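Local coordinates for protein exocyst complex component EXO70 (PDB 2B1E) that tethers secretory vesicles to sites of exocytosis as a subunit of the exocyst complex and helps that complex assemble, at residues Y129-S134 against I138-L143; R87-S92 against S124-Y129. All blocks are in the same frame, centred on the assembly; numbering follows the deposited sequence.

How the contacts relate
Contacts 1 and 2 are neighbours near the N-terminal end of a long, all-helical rod, their centres about 8 Å apart and each some 46 to 47 Å from the centre of the chain. Both draw on helix 117-132: contact 2 sets its middle turns against helix 66-94, and contact 1 brings its C-terminal part up to the early turns of helix 136-155. Tyr129 belongs to both ranges. The two join through Ile139, whose CD1 lies 3.5 Å from CD2 of Phe90 and whose CG2 lies 3.7 Å from CD2 of Leu127. A further touch, 3.6 Å from CG2 of Ile142 to CG1 of Ile91, extends this apolar core.

Contact 1: Y129-S134 against I138-L143; sequences YFHGNS and IIQDIL
Ile139 packs against Phe130 and His131 between the C-terminal part of helix 117-132 and the early turns of helix 136-155. CG2 of Ile139 sits 3.7 Å from CB of Phe130, and CD1 of Ile139 approaches CD2 of the Phe130 ring at 3.9 Å. With CG1 anti to the backbone N (chi1 -168°), the longer branch crosses to the CD2 corner of the phenyl group, while CG2 also reaches NE2 of His131 at 4.1 Å. Phe130 suits burial because its wholly apolar ring leaves nothing polar to satisfy. Its side chain crosses that of Ile139 at about a right angle, and one ring face is covered by CD2 of Tyr129, 3.7 Å above its centre. His131, partly exposed, borders the apolar patch, and OE1 of Gln140 stands at the imidazole edge, 4.4 Å from CE1 of His131. The amide nitrogen of Gln140 is hydrogen-bonded to Gln215 of helix 209-233. Cutting Ile139 back to an alanine is likely to open a gap beside the Phe130 ring and take from His131 the methyl that lies against it. Phe130 and Ile139 thus close the corner of a helical hairpin, as expected in the stacked helical bundles that build exocyst rods.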
# COMPACT_ATOMS: atom_id res chain seq x y z
N TYR A 129 23.63 43.42 6.07
CA TYR A 129 24.02 44.68 5.44
C TYR A 129 22.91 45.15 4.48
O TYR A 129 22.44 46.29 4.55
CB TYR A 129 25.31 44.50 4.63
CG TYR A 129 25.68 45.77 3.88
CD1 TYR A 129 26.43 46.78 4.49
CD2 TYR A 129 25.22 45.98 2.57
CE1 TYR A 129 26.70 47.98 3.82
CE2 TYR A 129 25.49 47.16 1.91
CZ TYR A 129 26.22 48.16 2.53
OH TYR A 129 26.46 49.32 1.85
N PHE A 130 22.49 44.27 3.58
CA PHE A 130 21.47 44.68 2.61
C PHE A 130 20.07 44.84 3.18
O PHE A 130 19.28 45.64 2.67
CB PHE A 130 21.48 43.74 1.41
CG PHE A 130 22.63 44.00 0.47
CD1 PHE A 130 22.71 45.21 -0.23
CD2 PHE A 130 23.64 43.06 0.30
CE1 PHE A 130 23.79 45.48 -1.08
CE2 PHE A 130 24.72 43.32 -0.54
CZ PHE A 130 24.79 44.53 -1.23
N HIS A 131 19.75 44.10 4.23
CA HIS A 131 18.44 44.27 4.85
C HIS A 131 18.49 45.63 5.54
O HIS A 131 17.49 46.33 5.64
CB HIS A 131 18.16 43.15 5.86
CG HIS A 131 17.60 41.91 5.24
ND1 HIS A 131 16.26 41.77 4.96
CD2 HIS A 131 18.20 40.80 4.76
CE1 HIS A 131 16.06 40.62 4.34
NE2 HIS A 131 17.23 40.01 4.20
N GLY A 132 19.69 46.00 5.99
CA GLY A 132 19.85 47.29 6.65
C GLY A 132 19.81 48.47 5.70
O GLY A 132 19.55 49.61 6.12
N ASN A 133 20.06 48.22 4.41
CA ASN A 133 20.06 49.28 3.41
C ASN A 133 18.94 49.20 2.39
O ASN A 133 19.15 49.44 1.19
CB ASN A 133 21.40 49.31 2.67
CG ASN A 133 22.47 50.02 3.46
OD1 ASN A 133 22.38 51.23 3.69
ND2 ASN A 133 23.49 49.27 3.89
N SER A 134 17.74 48.86 2.85
CA SER A 134 16.57 48.79 1.97
C SER A 134 16.75 47.90 0.75
O SER A 134 16.20 48.20 -0.31
CB SER A 134 16.19 50.20 1.51
OG SER A 134 15.91 51.02 2.63
N ILE A 138 15.96 42.20 -2.47
CA ILE A 138 16.97 42.00 -3.51
C ILE A 138 18.00 40.92 -3.15
O ILE A 138 18.25 40.00 -3.92
CB ILE A 138 17.70 43.34 -3.80
CG1 ILE A 138 16.67 44.42 -4.15
CG2 ILE A 138 18.68 43.17 -4.95
CD1 ILE A 138 17.22 45.83 -4.15
N ILE A 139 18.59 41.02 -1.96
CA ILE A 139 19.59 40.03 -1.58
C ILE A 139 18.90 38.69 -1.27
O ILE A 139 19.49 37.62 -1.44
CB ILE A 139 20.44 40.52 -0.36
CG1 ILE A 139 21.65 39.60 -0.17
CG2 ILE A 139 19.61 40.57 0.90
CD1 ILE A 139 22.62 39.64 -1.32
N GLN A 140 17.64 38.75 -0.86
CA GLN A 140 16.90 37.52 -0.58
C GLN A 140 16.66 36.75 -1.89
O GLN A 140 16.82 35.53 -1.93
CB GLN A 140 15.57 37.84 0.10
CG GLN A 140 14.80 36.61 0.55
CD GLN A 140 13.52 36.98 1.28
OE1 GLN A 140 13.55 37.76 2.23
NE2 GLN A 140 12.40 36.40 0.85
N ASP A 141 16.29 37.47 -2.95
CA ASP A 141 16.06 36.84 -4.26
C ASP A 141 17.35 36.19 -4.79
O ASP A 141 17.31 35.14 -5.42
CB ASP A 141 15.54 37.85 -5.28
CG ASP A 141 14.13 38.34 -4.97
OD1 ASP A 141 13.32 37.57 -4.40
OD2 ASP A 141 13.82 39.50 -5.31
N ILE A 142 18.49 36.82 -4.52
CA ILE A 142 19.78 36.28 -4.93
C ILE A 142 20.06 34.99 -4.15
O ILE A 142 20.46 33.97 -4.72
CB ILE A 142 20.93 37.30 -4.69
CG1 ILE A 142 20.86 38.40 -5.75
CG2 ILE A 142 22.30 36.61 -4.79
CD1 ILE A 142 21.67 39.64 -5.42
N LEU A 143 19.84 35.04 -2.83
CA LEU A 143 20.04 33.86 -2.00
C LEU A 143 19.17 32.72 -2.54
O LEU A 143 19.67 31.64 -2.86
CB LEU A 143 19.65 34.13 -0.55
CG LEU A 143 19.65 32.93 0.41
CD1 LEU A 143 21.04 32.31 0.48
CD2 LEU A 143 19.21 33.37 1.82

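Contact 2: R87-S92 against S124-Y129; sequences RVYFIS and SWILDY
Ile126 meets Phe90 where helix 124-129 crosses helix 87-92, the short axes 10.4 Å apart and inclined at 141° between their N-to-C directions. Before it in the sequence, Ser124 and Trp125 face other neighbours: the hydroxyl of Ser124 hydrogen-bonds to the carbonyl of Leu201, and the indole N-H of Trp125 to Thr42 on helix 38-56. These polar groups suit positions turned from the interface.

Ile126 is the first residue of its segment to press on the opposite helix, and its beta-branch lets two arms work at once. CG2 of Ile126, anti to the backbone N, lies 3.5 Å from CD1 of Phe90. The two side chains slide past each other in opposite directions, and CD1 of Ile126 lies 4.0 Å from CB of Phe90. That same methyl reaches the edge of the Tyr89 ring, near its plane, 4.1 Å from CD2 of Tyr89. Tyr89 suits this margin because its ring offers carbon to Ile126 while its hydroxyl hydrogen-bonds to Asn34.

Leu127, branching one carbon later, can reach the far part of the Phe90 ring. CG and CD2 of Leu127 are each 3.9 Å from CZ of Phe90, the two side chains crossing at about a right angle. Phe90 is long enough to span both residues: with its CG anti to the backbone N (chi1 -174°), the ring extends from Ile126 to Leu127.

Beyond them Tyr129 packs on helix 38-56, and its hydroxyl hydrogen-bonds to Glu83, one turn before Arg87 on helix 66-94. Apart from that polar link just outside the contact, all three touching pairs are carbon on carbon, which implies that these two segments are probably held by dispersion and the exclusion of water, with shape complementarity setting the fit.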
# COMPACT_ATOMS: atom_id res chain seq x y z
N ARG A 87 27.79 41.80 -3.49
CA ARG A 87 26.92 40.81 -4.10
C ARG A 87 27.73 39.72 -4.79
O ARG A 87 27.40 38.55 -4.67
CB ARG A 87 25.98 41.46 -5.11
CG ARG A 87 24.95 42.38 -4.48
CD ARG A 87 23.95 42.90 -5.51
NE ARG A 87 23.31 44.10 -4.98
CZ ARG A 87 23.70 45.34 -5.25
NH1 ARG A 87 24.73 45.55 -6.06
NH2 ARG A 87 23.08 46.36 -4.68
N VAL A 88 28.76 40.12 -5.52
CA VAL A 88 29.63 39.16 -6.21
C VAL A 88 30.22 38.20 -5.18
O VAL A 88 30.24 36.97 -5.36
CB VAL A 88 30.81 39.88 -6.94
CG1 VAL A 88 31.81 38.85 -7.46
CG2 VAL A 88 30.27 40.71 -8.09
N TYR A 89 30.71 38.77 -4.09
CA TYR A 89 31.32 38.01 -3.01
C TYR A 89 30.31 37.05 -2.37
O TYR A 89 30.64 35.91 -2.03
CB TYR A 89 31.85 38.98 -1.95
CG TYR A 89 32.85 38.37 -0.99
CD1 TYR A 89 34.19 38.24 -1.34
CD2 TYR A 89 32.46 37.97 0.29
CE1 TYR A 89 35.12 37.73 -0.44
CE2 TYR A 89 33.37 37.46 1.19
CZ TYR A 89 34.71 37.35 0.82
OH TYR A 89 35.62 36.88 1.73
N PHE A 90 29.09 37.55 -2.17
CA PHE A 90 27.99 36.77 -1.59
C PHE A 90 27.69 35.55 -2.47
O PHE A 90 27.63 34.41 -1.99
CB PHE A 90 26.75 37.68 -1.50
CG PHE A 90 25.57 37.06 -0.78
CD1 PHE A 90 25.56 36.92 0.61
CD2 PHE A 90 24.42 36.69 -1.49
CE1 PHE A 90 24.42 36.43 1.28
CE2 PHE A 90 23.28 36.20 -0.83
CZ PHE A 90 23.29 36.07 0.55
N ILE A 91 27.49 35.81 -3.75
CA ILE A 91 27.19 34.77 -4.73
C ILE A 91 28.34 33.77 -4.84
O ILE A 91 28.13 32.57 -5.02
CB ILE A 91 26.91 35.42 -6.11
CG1 ILE A 91 25.61 36.23 -6.05
CG2 ILE A 91 26.81 34.36 -7.17
CD1 ILE A 91 25.35 37.09 -7.30
N SER A 92 29.56 34.26 -4.73
CA SER A 92 30.71 33.39 -4.82
C SER A 92 30.72 32.37 -3.67
O SER A 92 30.94 31.18 -3.89
CB SER A 92 31.99 34.21 -4.81
OG SER A 92 33.11 33.36 -4.85
N SER A 124 25.63 35.78 6.47
CA SER A 124 24.73 36.49 7.37
C SER A 124 25.05 37.97 7.46
O SER A 124 24.14 38.80 7.52
CB SER A 124 24.78 35.88 8.78
OG SER A 124 24.23 34.57 8.77
N TRP A 125 26.34 38.30 7.49
CA TRP A 125 26.76 39.69 7.57
C TRP A 125 26.30 40.47 6.35
O TRP A 125 25.91 41.63 6.47
CB TRP A 125 28.29 39.79 7.70
CG TRP A 125 28.78 41.19 7.99
CD1 TRP A 125 29.19 42.12 7.08
CD2 TRP A 125 28.89 41.80 9.28
NE1 TRP A 125 29.55 43.28 7.73
CE2 TRP A 125 29.38 43.12 9.07
CE3 TRP A 125 28.63 41.38 10.58
CZ2 TRP A 125 29.61 44.01 10.13
CZ3 TRP A 125 28.85 42.27 11.64
CH2 TRP A 125 29.34 43.57 11.40
N ILE A 126 26.35 39.84 5.18
CA ILE A 126 25.96 40.50 3.95
C ILE A 126 24.44 40.64 3.87
O ILE A 126 23.93 41.67 3.42
CB ILE A 126 26.55 39.76 2.72
CG1 ILE A 126 28.08 39.93 2.73
CG2 ILE A 126 25.98 40.34 1.41
CD1 ILE A 126 28.80 39.09 1.68
N LEU A 127 23.71 39.62 4.32
CA LEU A 127 22.25 39.69 4.34
C LEU A 127 21.83 40.84 5.23
O LEU A 127 20.95 41.63 4.87
CB LEU A 127 21.65 38.39 4.89
CG LEU A 127 21.62 37.25 3.88
CD1 LEU A 127 21.43 35.95 4.61
CD2 LEU A 127 20.51 37.50 2.85
N ASP A 128 22.45 40.93 6.41
CA ASP A 128 22.14 42.00 7.34
C ASP A 128 22.50 43.35 6.75
O ASP A 128 21.77 44.33 6.91
CB ASP A 128 22.88 41.80 8.67
CG ASP A 128 22.21 40.77 9.56
OD1 ASP A 128 20.96 40.79 9.68
OD2 ASP A 128 22.92 39.95 10.16
N TYR A 129 23.63 43.42 6.07
CA TYR A 129 24.02 44.68 5.44
C TYR A 129 22.91 45.15 4.48
O TYR A 129 22.44 46.29 4.55
CB TYR A 129 25.31 44.50 4.63
CG TYR A 129 25.68 45.77 3.88
CD1 TYR A 129 26.43 46.78 4.49
CD2 TYR A 129 25.22 45.98 2.57
CE1 TYR A 129 26.70 47.98 3.82
CE2 TYR A 129 25.49 47.16 1.91
CZ TYR A 129 26.22 48.16 2.53
OH TYR A 129 26.46 49.32 1.85